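Local coordinates for importin-95 (Chaetomium thermophilum, PDB 4XRI), which carries cargo proteins into the nucleus as a flexible HEAT-repeat transport receptor of the importin-beta family and probably binds a small GTPase, at residues P461-L466 and W482-I487; Q830-F835 and K869-G874; F165-Q170 and G211-F216; A744-G749 and D758-L763; I556-E561 and G605-Q610. The protein carries 2 engineered substitutions. One frame throughout, in Å; residues are numbered along the deposited sequence.

Contact 1: residues P461-L466 and W482-I487; sequences PLIRSL and WALMNI
Helices 455-472 and 477-490 run roughly antiparallel here, the short axes 149° apart and 10.2 Å at closest approach, and the backbones come nearest at Leu466 and Leu484. The seam is wholly aliphatic and buried, with no hydrogen bond across it. Ile487 meets three residues of the first helix: its CG1 branch lies beside the backbone N (chi1 -67°), so CD1 is carried forward to meet Leu466 CD1 tip to tip at 3.5 Å and Leu462 CD2, again end to end, at 3.7 Å. Its other branch, CG2, is crossed obliquely by Ile463, whose CD1 stops 3.6 Å from Ile487 CG2. Leu466 and Leu484 instead slide past each other in opposite senses, Leu484 CD2 lying 3.7 Å from both CB and CD1 of Leu466, while Leu466 CD2 rests on Ala483 CB at 3.8 Å. An alanine in place of Leu484 would probably loosen the grip on Leu466 CB and CD1 and weaken the touch on Ile463. Behind the seam, Ser465 OG donates to Leu462 O, which also takes the helical bond from Leu466 N. The pair is a helical hairpin of the HEAT solenoid: Leu462 also packs on Met420 and Ile424 of helix 409-425 and on Leu442 of helix 432-449, Ile487 touches Thr446 of that same helix, and Leu484 reaches Val533 of helix 524-539.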
# COMPACT_ATOMS: atom_id res chain seq x y z
N PRO A 461 -33.03 13.94 5.64
CA PRO A 461 -33.33 12.59 6.14
C PRO A 461 -32.12 11.68 6.12
O PRO A 461 -31.92 10.89 7.05
CB PRO A 461 -34.40 12.08 5.16
CG PRO A 461 -35.02 13.31 4.62
CD PRO A 461 -33.90 14.29 4.50
N LEU A 462 -31.31 11.78 5.07
CA LEU A 462 -30.09 10.99 4.95
C LEU A 462 -29.19 11.20 6.16
O LEU A 462 -28.81 10.24 6.83
CB LEU A 462 -29.34 11.35 3.66
CG LEU A 462 -28.00 10.67 3.43
CD1 LEU A 462 -28.16 9.16 3.45
CD2 LEU A 462 -27.39 11.12 2.11
N ILE A 463 -28.87 12.46 6.44
CA ILE A 463 -28.03 12.81 7.58
C ILE A 463 -28.65 12.34 8.89
O ILE A 463 -27.96 11.81 9.76
CB ILE A 463 -27.77 14.34 7.64
CG1 ILE A 463 -26.46 14.69 6.94
CG2 ILE A 463 -27.72 14.84 9.07
CD1 ILE A 463 -26.59 14.91 5.45
N ARG A 464 -29.96 12.51 9.02
CA ARG A 464 -30.66 12.17 10.25
C ARG A 464 -30.59 10.67 10.53
O ARG A 464 -30.38 10.25 11.67
CB ARG A 464 -32.12 12.63 10.19
CG ARG A 464 -32.81 12.70 11.54
CD ARG A 464 -34.16 13.38 11.43
NE ARG A 464 -35.07 12.63 10.57
CZ ARG A 464 -36.20 13.13 10.07
NH1 ARG A 464 -36.97 12.37 9.30
NH2 ARG A 464 -36.56 14.37 10.34
N SER A 465 -30.76 9.87 9.48
CA SER A 465 -30.73 8.41 9.60
C SER A 465 -29.34 7.91 9.95
O SER A 465 -29.17 6.99 10.75
CB SER A 465 -31.22 7.76 8.31
OG SER A 465 -30.30 7.98 7.25
N LEU A 466 -28.33 8.53 9.34
CA LEU A 466 -26.94 8.16 9.59
C LEU A 466 -26.54 8.50 11.02
O LEU A 466 -25.87 7.70 11.69
CB LEU A 466 -26.02 8.86 8.59
CG LEU A 466 -26.24 8.46 7.13
CD1 LEU A 466 -25.59 9.46 6.20
CD2 LEU A 466 -25.71 7.06 6.87
N TRP A 482 -18.46 6.84 7.87
CA TRP A 482 -17.89 6.90 6.52
C TRP A 482 -18.80 7.65 5.55
O TRP A 482 -18.35 8.51 4.79
CB TRP A 482 -17.61 5.49 5.98
CG TRP A 482 -17.01 5.52 4.61
CD1 TRP A 482 -15.80 6.05 4.27
CD2 TRP A 482 -17.59 5.02 3.40
NE1 TRP A 482 -15.58 5.90 2.93
CE2 TRP A 482 -16.66 5.27 2.36
CE3 TRP A 482 -18.79 4.38 3.08
CZ2 TRP A 482 -16.90 4.91 1.04
CZ3 TRP A 482 -19.03 4.02 1.76
CH2 TRP A 482 -18.08 4.29 0.76
N ALA A 483 -20.08 7.30 5.59
CA ALA A 483 -21.09 7.95 4.76
C ALA A 483 -21.17 9.44 5.07
O ALA A 483 -21.20 10.28 4.16
CB ALA A 483 -22.45 7.28 4.97
N LEU A 484 -21.20 9.77 6.36
CA LEU A 484 -21.27 11.16 6.82
C LEU A 484 -20.08 12.00 6.35
O LEU A 484 -20.24 13.16 5.98
CB LEU A 484 -21.37 11.20 8.34
CG LEU A 484 -22.73 10.85 8.93
CD1 LEU A 484 -22.68 10.86 10.45
CD2 LEU A 484 -23.77 11.83 8.43
N MET A 485 -18.90 11.40 6.38
CA MET A 485 -17.68 12.05 5.90
C MET A 485 -17.77 12.37 4.41
O MET A 485 -17.43 13.48 3.99
CB MET A 485 -16.45 11.18 6.18
CG MET A 485 -15.95 11.24 7.61
SD MET A 485 -14.29 10.55 7.76
CE MET A 485 -14.57 8.86 7.24
N ASN A 486 -18.21 11.39 3.63
CA ASN A 486 -18.45 11.57 2.20
C ASN A 486 -19.35 12.76 1.92
O ASN A 486 -19.05 13.59 1.06
CB ASN A 486 -19.07 10.30 1.60
CG ASN A 486 -18.04 9.21 1.37
OD1 ASN A 486 -16.87 9.48 1.14
ND2 ASN A 486 -18.49 7.96 1.42
N ILE A 487 -20.46 12.84 2.65
CA ILE A 487 -21.43 13.92 2.51
C ILE A 487 -20.82 15.28 2.81
O ILE A 487 -21.02 16.24 2.06
CB ILE A 487 -22.63 13.69 3.44
CG1 ILE A 487 -23.42 12.46 2.98
CG2 ILE A 487 -23.52 14.92 3.48
CD1 ILE A 487 -24.37 11.95 4.02

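Contact 2: residues Q830-F835 and K869-G874; sequences QLADAF and KRQIAG
Van der Waals contact carries most of this meeting between the short helix 832-835 and the C-terminal end of helix 855-872. The bent Gln871 side chain (chi2 -80°) crosses the Phe835 ring obliquely, CG lying 3.6 Å from Phe835 CD1, with the amide plane turned 61° from the ring. At Ala832 the backbones come to 5.1 Å between its CA and that of Ile872, an approach its small side chain probably permits, and its CB touches Gln871 O at 3.7 Å. The polar approaches are weaker in kind. Gln871 OE1 lies in the plane of the Phe835 ring at its edge, 3.7 Å from CD1, and comes within 3.2 Å of Ala832 N, the first residue of the short helix, but the angle is too poor for a hydrogen bond. The amide is held from its other end, Gln871 NE2 giving weak hydrogen bonds to Ala823 O and Tyr826 O. An alanine here, lacking the amide and CG, would probably loosen the end of this helix from Phe835 and from those two carbonyls. Phe835 lies edge-to-face with Phe795 of helix 791-802 and rests on Ile819 and Leu822 of helix 809-825, and so sits between Gln871 and these two helices.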
# COMPACT_ATOMS: atom_id res chain seq x y z
N GLN A 830 24.18 36.97 -18.97
CA GLN A 830 25.41 36.35 -18.48
C GLN A 830 25.30 34.84 -18.63
O GLN A 830 26.30 34.12 -18.60
CB GLN A 830 25.67 36.73 -17.03
CG GLN A 830 25.42 38.19 -16.72
CD GLN A 830 25.77 38.55 -15.29
OE1 GLN A 830 26.71 38.00 -14.71
NE2 GLN A 830 25.00 39.47 -14.71
N LEU A 831 24.07 34.36 -18.79
CA LEU A 831 23.81 32.94 -18.96
C LEU A 831 23.09 32.66 -20.27
O LEU A 831 22.51 31.59 -20.46
CB LEU A 831 22.97 32.40 -17.80
CG LEU A 831 23.47 32.63 -16.37
CD1 LEU A 831 22.56 31.93 -15.38
CD2 LEU A 831 24.91 32.16 -16.22
N ALA A 832 23.13 33.64 -21.18
CA ALA A 832 22.46 33.53 -22.47
C ALA A 832 22.93 32.30 -23.23
O ALA A 832 22.14 31.62 -23.88
CB ALA A 832 22.69 34.79 -23.30
N ASP A 833 24.23 32.01 -23.14
CA ASP A 833 24.81 30.83 -23.78
C ASP A 833 24.18 29.54 -23.29
O ASP A 833 23.75 28.70 -24.07
CB ASP A 833 26.32 30.79 -23.54
CG ASP A 833 27.06 31.86 -24.31
OD1 ASP A 833 26.48 32.42 -25.26
OD2 ASP A 833 28.23 32.15 -23.95
N ALA A 834 24.14 29.38 -21.97
CA ALA A 834 23.61 28.17 -21.36
C ALA A 834 22.11 28.02 -21.57
O ALA A 834 21.58 26.91 -21.55
CB ALA A 834 23.94 28.14 -19.87
N PHE A 835 21.42 29.14 -21.79
CA PHE A 835 19.97 29.13 -21.93
C PHE A 835 19.52 28.82 -23.36
O PHE A 835 18.48 28.19 -23.56
CB PHE A 835 19.38 30.47 -21.48
CG PHE A 835 19.22 30.58 -19.99
CD1 PHE A 835 19.59 31.75 -19.33
CD2 PHE A 835 18.70 29.54 -19.25
CE1 PHE A 835 19.45 31.86 -17.96
CE2 PHE A 835 18.55 29.65 -17.88
CZ PHE A 835 18.93 30.81 -17.23
N LYS A 869 13.71 33.79 -23.01
CA LYS A 869 13.63 34.80 -24.07
C LYS A 869 14.22 36.17 -23.70
O LYS A 869 14.91 36.77 -24.50
CB LYS A 869 12.17 34.95 -24.50
CG LYS A 869 11.68 33.80 -25.35
CD LYS A 869 10.28 34.01 -25.85
CE LYS A 869 9.85 32.87 -26.74
NZ LYS A 869 8.42 32.96 -27.14
N ARG A 870 13.95 36.65 -22.48
CA ARG A 870 14.50 37.94 -22.06
C ARG A 870 16.00 37.84 -21.79
O ARG A 870 16.69 38.85 -21.70
CB ARG A 870 13.78 38.47 -20.81
CG ARG A 870 12.27 38.57 -20.98
CD ARG A 870 11.66 39.62 -20.05
NE ARG A 870 11.99 39.40 -18.65
CZ ARG A 870 11.15 39.60 -17.64
NH1 ARG A 870 11.54 39.38 -16.39
NH2 ARG A 870 9.91 40.00 -17.88
N GLN A 871 16.50 36.62 -21.66
CA GLN A 871 17.94 36.37 -21.55
C GLN A 871 18.62 36.39 -22.92
O GLN A 871 19.69 36.98 -23.07
CB GLN A 871 18.21 35.03 -20.87
CG GLN A 871 18.42 35.12 -19.37
CD GLN A 871 19.82 35.58 -19.01
OE1 GLN A 871 20.79 35.24 -19.68
NE2 GLN A 871 19.94 36.37 -17.94
N ILE A 872 18.02 35.74 -23.93
CA ILE A 872 18.71 35.58 -25.22
C ILE A 872 19.22 36.91 -25.78
O ILE A 872 20.33 37.00 -26.31
CB ILE A 872 17.79 34.89 -26.31
CG1 ILE A 872 17.80 33.36 -26.15
CG2 ILE A 872 18.12 35.35 -27.68
CD1 ILE A 872 16.80 32.89 -25.12
N ALA A 873 18.40 37.95 -25.67
CA ALA A 873 18.80 39.28 -26.13
C ALA A 873 19.25 40.15 -24.96
O ALA A 873 18.46 40.49 -24.08
CB ALA A 873 17.67 39.95 -26.89
N GLY A 874 20.53 40.53 -24.97
CA GLY A 874 21.07 41.41 -23.95
C GLY A 874 20.96 42.86 -24.35
O GLY A 874 20.47 43.18 -25.44

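Contact 3: residues F165-Q170 and G211-F216; sequences FICETQ and GDSLEF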
# COMPACT_ATOMS: atom_id res chain seq x y z
N PHE A 165 8.74 -26.30 -6.02
CA PHE A 165 9.49 -25.39 -5.16
C PHE A 165 10.69 -24.80 -5.89
O PHE A 165 10.97 -23.61 -5.79
CB PHE A 165 9.97 -26.11 -3.89
CG PHE A 165 8.88 -26.40 -2.90
CD1 PHE A 165 7.61 -25.89 -3.08
CD2 PHE A 165 9.14 -27.18 -1.79
CE1 PHE A 165 6.61 -26.16 -2.17
CE2 PHE A 165 8.14 -27.45 -0.87
CZ PHE A 165 6.87 -26.94 -1.06
N ILE A 166 11.39 -25.66 -6.63
CA ILE A 166 12.58 -25.26 -7.37
C ILE A 166 12.22 -24.36 -8.55
O ILE A 166 12.87 -23.34 -8.79
CB ILE A 166 13.35 -26.50 -7.87
CG1 ILE A 166 13.98 -27.23 -6.69
CG2 ILE A 166 14.42 -26.10 -8.87
CD1 ILE A 166 14.57 -28.58 -7.04
N CYS A 167 11.17 -24.72 -9.28
CA CYS A 167 10.77 -23.98 -10.48
C CYS A 167 10.13 -22.63 -10.16
O CYS A 167 10.17 -21.72 -10.98
CB CYS A 167 9.81 -24.82 -11.33
SG CYS A 167 10.62 -26.13 -12.27
N GLU A 168 9.54 -22.50 -8.98
CA GLU A 168 8.86 -21.25 -8.62
C GLU A 168 9.86 -20.20 -8.14
O GLU A 168 9.55 -19.01 -8.14
CB GLU A 168 7.80 -21.49 -7.54
CG GLU A 168 8.35 -21.65 -6.13
CD GLU A 168 7.26 -21.69 -5.08
OE1 GLU A 168 7.54 -22.16 -3.95
OE2 GLU A 168 6.12 -21.26 -5.37
N THR A 169 11.04 -20.65 -7.74
CA THR A 169 12.07 -19.76 -7.23
C THR A 169 12.46 -18.72 -8.28
O THR A 169 13.07 -19.04 -9.30
CB THR A 169 13.33 -20.52 -6.80
OG1 THR A 169 12.99 -21.45 -5.76
CG2 THR A 169 14.39 -19.56 -6.28
N GLN A 170 12.10 -17.47 -8.00
CA GLN A 170 12.32 -16.37 -8.93
C GLN A 170 13.78 -15.92 -8.89
O GLN A 170 14.09 -14.85 -8.37
CB GLN A 170 11.38 -15.22 -8.60
CG GLN A 170 10.06 -15.69 -7.99
CD GLN A 170 9.11 -14.56 -7.69
OE1 GLN A 170 9.16 -13.96 -6.61
NE2 GLN A 170 8.23 -14.26 -8.63
N GLY A 211 1.10 -25.22 -11.15
CA GLY A 211 0.79 -23.85 -10.77
C GLY A 211 2.03 -23.11 -10.32
O GLY A 211 2.26 -21.97 -10.73
N ASP A 212 2.83 -23.76 -9.50
CA ASP A 212 4.07 -23.17 -8.99
C ASP A 212 5.11 -22.99 -10.09
O ASP A 212 6.00 -22.15 -9.98
CB ASP A 212 4.65 -24.03 -7.86
CG ASP A 212 3.81 -23.98 -6.59
OD1 ASP A 212 3.04 -23.01 -6.42
OD2 ASP A 212 3.94 -24.90 -5.76
N SER A 213 5.00 -23.78 -11.15
CA SER A 213 6.04 -23.81 -12.18
C SER A 213 5.65 -23.02 -13.43
O SER A 213 6.35 -23.07 -14.43
CB SER A 213 6.35 -25.25 -12.58
OG SER A 213 6.66 -26.04 -11.44
N LEU A 214 4.55 -22.28 -13.34
CA LEU A 214 3.97 -21.61 -14.51
C LEU A 214 4.93 -20.67 -15.23
O LEU A 214 5.07 -20.75 -16.45
CB LEU A 214 2.72 -20.84 -14.09
CG LEU A 214 1.45 -21.68 -14.07
CD1 LEU A 214 0.26 -20.85 -13.61
CD2 LEU A 214 1.19 -22.28 -15.44
N GLU A 215 5.59 -19.80 -14.48
CA GLU A 215 6.54 -18.86 -15.06
C GLU A 215 7.65 -19.60 -15.81
O GLU A 215 8.08 -19.16 -16.87
CB GLU A 215 7.14 -17.96 -13.97
CG GLU A 215 6.13 -17.07 -13.28
CD GLU A 215 6.78 -15.96 -12.47
OE1 GLU A 215 8.01 -16.00 -12.29
OE2 GLU A 215 6.05 -15.04 -12.03
N PHE A 216 8.08 -20.73 -15.27
CA PHE A 216 9.16 -21.49 -15.88
C PHE A 216 8.70 -22.40 -17.01
O PHE A 216 9.06 -22.19 -18.17
CB PHE A 216 9.90 -22.33 -14.83
CG PHE A 216 10.90 -23.29 -15.41
CD1 PHE A 216 12.13 -22.84 -15.88
CD2 PHE A 216 10.62 -24.64 -15.50
CE1 PHE A 216 13.05 -23.72 -16.42
CE2 PHE A 216 11.53 -25.52 -16.04
CZ PHE A 216 12.74 -25.07 -16.50
O HOH W 1 7.87 -20.75 -12.34
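A single water bridges the two backbones between the C-terminal part of helix 153-168 and the junction of helices 200-212 and 214-217. It donates to Cys167 O at 2.8 Å and, weakly, to Asp212 O, and accepts from Phe216 N at 2.9 Å, linking three backbone groups; no direct hydrogen bond joins the segments. Beside it Cys167 makes a sulfur-aromatic contact: with SG anti to the carbonyl carbon, the sulfur stands 4.3 Å from the Phe216 ring centroid, oblique to the ring and 3.6 Å from CD2. The CB of Cys167 presses on Ser213 OG at 3.4 Å, a hydroxyl bonded back to Ala209 O. Two acids lie side by side and point the same way, Glu168 OE2 3.7 Å from Asp212 OD1. The repulsion is probably eased by Arg255, which forms a salt bridge with Asp212 OD1. Closer to the chain, Glu168 CB sits 3.1 Å from Asp212 O, a tight approach. The whole joins successive parts of the solenoid: Phe216 rests on Arg175 and Leu178 of helix 172-178, Arg175 also forms a salt bridge with Glu215, Leu214 packs on helix 243-260, and Phe165 reaches back to helix 114-131.

Contact 4: residues A744-G749 and D758-L763; sequences ATITAG and DYVISL
Val760 has CG1 anti to the backbone N (chi1 170°) and CG2 beside it, a setting that spreads both methyls under the loop; Leu763, one turn on, has CG anti to its backbone N as well (chi1 179°) and chi2 at 65°, which carries CD2 up toward the same strip of chain. On the loop side, the CG2 branch of Ile746, anti to its own backbone N, is the one turned to Val760 CG2. Both methyls of Val760 face the Ile746 carbonyl oxygen: CG1 lies 3.5 Å from Ile746 O and CG2 3.7 Å from the same oxygen. Its CG2 also slides beneath the next residues, 3.8 Å from Thr747 CA and 3.9 Å from Ala748 N, so one valine methyl touches the backbone at Thr747, whose CA is closest to the helix at Val760. Between side chains the touches are looser. Leu763 CD2 approaches Ile746 CB at 4.0 Å, and the CG2 atoms of Ile746 and Val760 are 4.3 Å apart. No hydrogen bond crosses; the contact is an irregular chain laid over a helix, mainly methyl groups against main chain. Thr747 turns its CB away from the helix. This is the loop joining helix 730-743 to helix 754-780, folding back on the helix it leads into. Arg764 of that helix ties it down by a hydrogen bond to Ala744 O, Ile746 and Ala748 rest on Met756 near the helix start, Leu763 leans on Leu715 of helix 711-725, and Tyr759 touches Lys711 and Pro712 of the same helix.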
# COMPACT_ATOMS: atom_id res chain seq x y z
N ALA A 744 22.92 15.07 -6.29
CA ALA A 744 22.56 15.05 -7.71
C ALA A 744 23.10 13.82 -8.43
O ALA A 744 22.59 13.44 -9.48
CB ALA A 744 23.06 16.32 -8.38
N THR A 745 24.13 13.20 -7.86
CA THR A 745 24.77 12.04 -8.50
C THR A 745 24.10 10.73 -8.09
O THR A 745 24.37 9.68 -8.68
CB THR A 745 26.27 11.96 -8.15
OG1 THR A 745 26.42 11.63 -6.77
CG2 THR A 745 26.96 13.28 -8.44
N ILE A 746 23.23 10.79 -7.09
CA ILE A 746 22.52 9.60 -6.64
C ILE A 746 21.41 9.23 -7.63
O ILE A 746 20.49 10.01 -7.87
CB ILE A 746 21.91 9.79 -5.24
CG1 ILE A 746 23.03 9.97 -4.21
CG2 ILE A 746 21.05 8.60 -4.87
CD1 ILE A 746 22.54 10.14 -2.79
N THR A 747 21.52 8.03 -8.19
CA THR A 747 20.54 7.54 -9.17
C THR A 747 20.14 6.11 -8.87
O THR A 747 20.77 5.42 -8.08
CB THR A 747 21.09 7.61 -10.60
OG1 THR A 747 22.35 6.93 -10.67
CG2 THR A 747 21.28 9.06 -11.04
N ALA A 748 19.07 5.66 -9.53
CA ALA A 748 18.53 4.32 -9.31
C ALA A 748 19.45 3.25 -9.91
O ALA A 748 19.37 2.08 -9.55
CB ALA A 748 17.14 4.20 -9.89
N GLY A 749 20.31 3.67 -10.83
CA GLY A 749 21.25 2.76 -11.46
C GLY A 749 20.76 2.24 -12.80
O GLY A 749 19.74 2.72 -13.30
N ASP A 758 11.59 6.32 -7.42
CA ASP A 758 10.75 7.29 -6.73
C ASP A 758 11.56 8.12 -5.74
O ASP A 758 11.36 9.33 -5.64
CB ASP A 758 9.61 6.59 -5.99
CG ASP A 758 8.53 6.09 -6.94
OD1 ASP A 758 8.39 6.66 -8.04
OD2 ASP A 758 7.82 5.13 -6.57
N TYR A 759 12.47 7.47 -5.02
CA TYR A 759 13.31 8.17 -4.05
C TYR A 759 14.14 9.26 -4.70
O TYR A 759 14.26 10.37 -4.17
CB TYR A 759 14.22 7.19 -3.31
CG TYR A 759 15.21 7.88 -2.40
CD1 TYR A 759 16.53 8.08 -2.78
CD2 TYR A 759 14.81 8.36 -1.15
CE1 TYR A 759 17.43 8.72 -1.95
CE2 TYR A 759 15.70 9.00 -0.31
CZ TYR A 759 17.01 9.18 -0.72
OH TYR A 759 17.90 9.81 0.12
N VAL A 760 14.72 8.95 -5.86
CA VAL A 760 15.58 9.88 -6.57
C VAL A 760 14.78 11.04 -7.16
O VAL A 760 15.24 12.18 -7.16
CB VAL A 760 16.37 9.16 -7.69
CG1 VAL A 760 17.07 10.16 -8.60
CG2 VAL A 760 17.38 8.19 -7.08
N ILE A 761 13.58 10.74 -7.65
CA ILE A 761 12.67 11.79 -8.12
C ILE A 761 12.35 12.73 -6.96
O ILE A 761 12.41 13.95 -7.11
CB ILE A 761 11.37 11.21 -8.68
CG1 ILE A 761 11.62 10.48 -10.00
CG2 ILE A 761 10.34 12.32 -8.90
CD1 ILE A 761 10.37 9.89 -10.61
N SER A 762 12.02 12.15 -5.82
CA SER A 762 11.73 12.93 -4.62
C SER A 762 12.96 13.72 -4.17
O SER A 762 12.84 14.89 -3.78
CB SER A 762 11.26 12.02 -3.49
OG SER A 762 11.09 12.75 -2.29
N LEU A 763 14.12 13.08 -4.22
CA LEU A 763 15.37 13.71 -3.81
C LEU A 763 15.66 14.94 -4.65
O LEU A 763 16.02 16.00 -4.13
CB LEU A 763 16.52 12.71 -3.91
CG LEU A 763 17.91 13.23 -3.54
CD1 LEU A 763 17.97 13.61 -2.07
CD2 LEU A 763 18.97 12.18 -3.86

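Contact 5: residues I556-E561 and G605-Q610; sequences ILQRLE and GDRIMQ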
# COMPACT_ATOMS: atom_id res chain seq x y z
N ILE A 556 -12.97 21.34 22.39
CA ILE A 556 -11.90 20.41 22.06
C ILE A 556 -10.67 20.65 22.93
O ILE A 556 -10.06 19.71 23.43
CB ILE A 556 -11.50 20.52 20.58
CG1 ILE A 556 -12.66 20.11 19.68
CG2 ILE A 556 -10.28 19.65 20.29
CD1 ILE A 556 -13.20 18.72 19.94
N LEU A 557 -10.33 21.92 23.10
CA LEU A 557 -9.23 22.32 23.97
C LEU A 557 -9.46 21.87 25.41
O LEU A 557 -8.54 21.38 26.07
CB LEU A 557 -9.05 23.84 23.92
CG LEU A 557 -8.11 24.37 22.84
CD1 LEU A 557 -8.15 25.89 22.79
CD2 LEU A 557 -6.70 23.87 23.11
N GLN A 558 -10.68 22.04 25.89
CA GLN A 558 -11.04 21.62 27.24
C GLN A 558 -10.87 20.11 27.43
O GLN A 558 -10.34 19.66 28.45
CB GLN A 558 -12.49 22.03 27.55
CG GLN A 558 -12.88 21.92 29.00
CD GLN A 558 -14.24 22.53 29.29
OE1 GLN A 558 -14.84 23.18 28.43
NE2 GLN A 558 -14.74 22.33 30.50
N ARG A 559 -11.30 19.35 26.43
CA ARG A 559 -11.17 17.89 26.45
C ARG A 559 -9.70 17.46 26.39
O ARG A 559 -9.31 16.50 27.05
CB ARG A 559 -11.95 17.27 25.29
CG ARG A 559 -13.46 17.36 25.44
CD ARG A 559 -14.17 16.55 24.38
NE ARG A 559 -15.62 16.67 24.50
CZ ARG A 559 -16.50 16.00 23.75
NH1 ARG A 559 -16.08 15.14 22.83
NH2 ARG A 559 -17.80 16.19 23.94
N LEU A 560 -8.91 18.17 25.59
CA LEU A 560 -7.48 17.92 25.50
C LEU A 560 -6.80 18.13 26.85
O LEU A 560 -5.98 17.32 27.28
CB LEU A 560 -6.84 18.82 24.44
CG LEU A 560 -6.67 18.22 23.04
CD1 LEU A 560 -6.17 19.27 22.07
CD2 LEU A 560 -5.71 17.04 23.11
N GLU A 561 -7.14 19.23 27.50
CA GLU A 561 -6.63 19.55 28.83
C GLU A 561 -6.99 18.47 29.85
O GLU A 561 -6.20 18.16 30.74
CB GLU A 561 -7.15 20.91 29.30
CG GLU A 561 -6.58 22.08 28.53
CD GLU A 561 -7.36 23.37 28.75
OE1 GLU A 561 -8.44 23.31 29.36
OE2 GLU A 561 -6.88 24.44 28.31
N GLY A 605 -4.37 30.92 20.90
CA GLY A 605 -3.02 30.44 20.65
C GLY A 605 -2.26 30.03 21.90
O GLY A 605 -1.61 28.98 21.93
N ASP A 606 -2.32 30.87 22.93
CA ASP A 606 -1.63 30.60 24.19
C ASP A 606 -2.12 29.31 24.84
O ASP A 606 -1.32 28.48 25.28
CB ASP A 606 -1.82 31.76 25.17
CG ASP A 606 -0.95 32.96 24.82
OD1 ASP A 606 -0.36 32.98 23.71
OD2 ASP A 606 -0.86 33.89 25.65
N ARG A 607 -3.44 29.15 24.90
CA ARG A 607 -4.04 27.96 25.48
C ARG A 607 -3.68 26.71 24.69
O ARG A 607 -3.39 25.65 25.26
CB ARG A 607 -5.56 28.11 25.54
CG ARG A 607 -6.27 26.98 26.26
CD ARG A 607 -7.76 27.26 26.40
NE ARG A 607 -8.42 26.27 27.24
CZ ARG A 607 -9.72 26.29 27.53
NH1 ARG A 607 -10.49 27.26 27.05
NH2 ARG A 607 -10.24 25.35 28.30
N ILE A 608 -3.69 26.83 23.37
CA ILE A 608 -3.36 25.73 22.48
C ILE A 608 -1.94 25.22 22.70
O ILE A 608 -1.72 24.04 22.93
CB ILE A 608 -3.52 26.13 21.00
CG1 ILE A 608 -5.00 26.28 20.65
CG2 ILE A 608 -2.89 25.09 20.09
CD1 ILE A 608 -5.25 26.77 19.24
N MET A 609 -0.97 26.13 22.66
CA MET A 609 0.43 25.76 22.83
C MET A 609 0.72 25.23 24.24
O MET A 609 1.57 24.36 24.42
CB MET A 609 1.35 26.94 22.52
CG MET A 609 1.43 27.28 21.04
SD MET A 609 1.87 25.86 20.02
CE MET A 609 3.55 25.57 20.56
N GLN A 610 0.01 25.76 25.23
CA GLN A 610 0.21 25.33 26.61
C GLN A 610 -0.13 23.85 26.78
O GLN A 610 0.64 23.09 27.36
CB GLN A 610 -0.62 26.17 27.58
CG GLN A 610 -0.51 25.76 29.04
CD GLN A 610 0.76 26.27 29.70
OE1 GLN A 610 1.55 26.99 29.09
NE2 GLN A 610 0.95 25.91 30.97
O HOH W 2 -4.11 24.94 27.85
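Two helices of the HEAT solenoid, 546-567 and 605-616, meet here in nearly the same direction, their short axes 29° apart and 10.5 Å at closest approach, and are clasped by a bidentate salt bridge. Arg607, extended from CG to NE with CG anti to the backbone N (chi1 -174°), grips Glu561 side-on: NE donates to OE2 at 2.6 Å and NH2 to OE1 at 2.9 Å, both bonds almost straight. The two acceptors lie in the guanidinium plane, yet each nitrogen stands above the carboxylate plane, the two flat groups being turned 29° from one another. A water fixes the same carboxylate further, donating to Glu561 OE2 and to Arg607 O, so that OE2 is held by two donors and the acid is likely to stay ionised. Leu557 CB lies over one guanidinium face, toward its rim, with CD1 3.9 Å from Arg607 CD. Crossing Ile608 at about a right angle, Leu557 sets both its methyls 3.8 Å from Ile608 CG1. The polar clasp thus borders a buried apolar layer, in which Leu557 and Leu560 touch Val611 farther along helix 605-616, Leu560 packs on helix 573-597, and Ile608 rests on Leu636 of helix 625-640.

The five contacts follow one another along the solenoid in the order 3, 1, 5, 4, 2, each closing before the next opens, and none touches another. Contacts 1 and 5 are the nearest neighbours, their closest atoms about 15 Å apart; contacts 4 and 2 come next, at about 17 Å. Contact 3, early in the chain, stands on the opposite side of the chain's centre from contacts 1 and 5, yet its nearest atoms are about 18 Å from contact 4: the solenoid curves back, bringing distant parts of the sequence close. Of the two helix pairs within one superhelix, contact 1 joins roughly antiparallel helices and contact 5 roughly parallel ones.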